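Local coordinates for peptidase S9 prolyl oligopeptidase catalytic domain-containing protein (Pyrococcus horikoshii, PDB 4HXF) that acts as an acylaminoacyl peptidase, a serine protease of the prolyl oligopeptidase family that assembles into a self-compartmentalizing hexamer and selects its substrates through multimerization, at the interface of chains A and B. Numbering follows the deposited sequence. Chains: chain A/B, Putative uncharacterized protein PH0594.

The interface of chains A and B. Residues chain A 338, 340-342, 345; chain B 116-117, 158, 165.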
loop_
_atom_site.group_PDB
_atom_site.type_symbol
_atom_site.label_atom_id
_atom_site.label_comp_id
_atom_site.label_asym_id
_atom_site.label_seq_id
_atom_site.Cartn_x
_atom_site.Cartn_y
_atom_site.Cartn_z
ATOM N N TYR A 338 -36.845 13.880 14.269
ATOM C CA TYR A 338 -35.983 13.064 13.398
ATOM C C TYR A 338 -36.583 11.755 12.980
ATOM O O TYR A 338 -36.477 11.401 11.811
ATOM C CB TYR A 338 -34.621 12.762 14.023
ATOM C CG TYR A 338 -33.634 13.896 13.913
ATOM C CD1 TYR A 338 -33.583 14.901 14.846
ATOM C CD2 TYR A 338 -32.842 14.030 12.801
ATOM C CE1 TYR A 338 -32.710 15.966 14.764
ATOM C CE2 TYR A 338 -32.013 15.140 12.662
ATOM C CZ TYR A 338 -31.914 16.064 13.658
ATOM O OH TYR A 338 -31.092 17.127 13.500
ATOM N N GLY A 340 -39.859 10.938 13.073
ATOM C CA GLY A 340 -41.289 11.092 12.801
ATOM C C GLY A 340 -41.762 10.397 11.551
ATOM O O GLY A 340 -42.874 9.827 11.540
ATOM N N LEU A 341 -40.964 10.419 10.492
ATOM C CA LEU A 341 -41.387 9.774 9.257
ATOM C C LEU A 341 -41.283 8.289 9.343
ATOM O O LEU A 341 -42.166 7.580 8.817
ATOM C CB LEU A 341 -40.657 10.349 8.041
ATOM C CG LEU A 341 -40.748 11.880 7.800
ATOM C CD1 LEU A 341 -40.012 12.312 6.551
ATOM C CD2 LEU A 341 -42.220 12.295 7.719
ATOM N N ILE A 342 -40.226 7.758 9.944
ATOM C CA ILE A 342 -40.132 6.343 10.234
ATOM C C ILE A 342 -41.321 5.848 11.037
ATOM O O ILE A 342 -41.959 4.771 10.715
ATOM C CB ILE A 342 -38.815 5.967 10.913
ATOM C CG1 ILE A 342 -37.694 6.119 9.886
ATOM C CG2 ILE A 342 -38.887 4.518 11.445
ATOM C CD1 ILE A 342 -37.676 4.944 8.855
ATOM N N LYS A 345 -44.755 4.825 9.754
ATOM C CA LYS A 345 -44.872 3.559 9.042
ATOM C C LYS A 345 -44.619 2.325 9.912
ATOM O O LYS A 345 -44.742 1.206 9.459
ATOM C CB LYS A 345 -43.885 3.517 7.853
ATOM C CG LYS A 345 -44.179 4.550 6.751
ATOM C CD LYS A 345 -43.053 4.648 5.719
ATOM C CE LYS A 345 -42.856 6.093 5.179
ATOM N NZ LYS A 345 -43.954 6.651 4.360
ATOM N N ARG B 116 -37.713 18.448 3.097
ATOM C CA ARG B 116 -37.240 17.375 4.038
ATOM C C ARG B 116 -36.931 16.104 3.309
ATOM O O ARG B 116 -35.859 15.526 3.469
ATOM C CB ARG B 116 -38.262 17.148 5.128
ATOM C CG ARG B 116 -37.794 16.041 6.062
ATOM C CD ARG B 116 -38.603 15.962 7.320
ATOM N NE ARG B 116 -38.042 14.828 8.146
ATOM C CZ ARG B 116 -38.409 14.508 9.368
ATOM N NH1 ARG B 116 -39.310 15.204 9.999
ATOM N NH2 ARG B 116 -37.878 13.440 9.997
ATOM N N ARG B 117 -37.814 15.623 2.426
ATOM C CA ARG B 117 -37.603 14.436 1.703
ATOM C C ARG B 117 -37.050 14.657 0.293
ATOM O O ARG B 117 -37.365 15.678 -0.347
ATOM C CB ARG B 117 -38.918 13.619 1.590
ATOM C CG ARG B 117 -39.436 13.036 2.892
ATOM C CD ARG B 117 -40.844 12.473 2.682
ATOM N NE ARG B 117 -41.778 13.563 2.500
ATOM C CZ ARG B 117 -43.041 13.430 2.059
ATOM N NH1 ARG B 117 -43.519 12.250 1.761
ATOM N NH2 ARG B 117 -43.865 14.449 2.031
ATOM N N ASP B 158 -35.476 10.541 3.772
ATOM C CA ASP B 158 -35.612 11.556 4.794
ATOM C C ASP B 158 -34.231 12.165 5.043
ATOM O O ASP B 158 -33.335 11.456 5.508
ATOM C CB ASP B 158 -36.171 11.019 6.086
ATOM C CG ASP B 158 -36.133 12.027 7.173
ATOM O OD1 ASP B 158 -36.094 13.268 6.861
ATOM O OD2 ASP B 158 -36.203 11.665 8.392
ATOM N N ILE B 165 -37.079 5.813 3.521
ATOM C CA ILE B 165 -38.348 5.592 4.196
ATOM C C ILE B 165 -39.377 4.844 3.316
ATOM O O ILE B 165 -40.336 4.273 3.847
ATOM C CB ILE B 165 -38.920 6.815 4.856
ATOM C CG1 ILE B 165 -39.326 7.827 3.870
ATOM C CG2 ILE B 165 -37.974 7.350 5.994
ATOM C CD1 ILE B 165 -39.905 9.087 4.537
HETATM O O HOH W 1 -38.155 9.800 10.273
#
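A:Leu341 pushes its isobutyl group into chain B, between B:Arg116, B:Arg117 and B:Ile165. A:Leu341 CG lies over the centre of one face of the B:Arg116 guanidinium, 3.9 Å from B:Arg116 CZ. The two side chains arrive from opposite directions. A:Leu341 CD1 reaches further, to B:Arg117 CG at 3.8 Å, and also touches the carboxylate carbon of B:Asp158. The B:Arg116 chain is extended, with CG anti to the backbone N (chi1 179°), which carries the guanidinium out to lie under A:Leu341 CG. B:Arg116 grips the B:Asp158 carboxylate side-on with NE and NH2. B:Arg116 NE gives a nearly straight 2.8 Å bond to B:Asp158 OD1, which it meets from above the carboxylate plane (43° out of it). NH2 meets OD2 on the syn side, also tilted from that plane. This pairing within chain B probably limits rotation of the guanidinium and holds its face towards A:Leu341. B:Arg116 NH2 comes 3.1 Å from A:Tyr338 O, but no hydrogen on it is aimed at this carbonyl, and the pair is not a hydrogen bond. A water links the chains instead. This water lies 2.8 Å from A:Tyr338 O, takes the N-H of A:Ile342 and stands a longer 3.3 Å from B:Asp158 OD2.

B:Ile165 fills the other flank. Its CG1 branch (chi1 67°) carries CD1 to CB of A:Leu341, while CG2 meets CD1 of A:Ile342 at an oblique angle. A:Lys345 crosses B:Ile165 nearly at a right angle. Its methylenes do the touching, with A:Lys345 CD 3.3 Å from B:Ile165 O.

The patch is part of a subunit interface within the hexamer. A:Leu341 and A:Ile342 come from helix 340-343, with A:Tyr338 and A:Lys345 in loop on either side. B:Arg117 starts strand 117-124, B:Asp158 ends strand 151-158 and B:Ile165 lies in strand 163-171, probably in the beta-propeller.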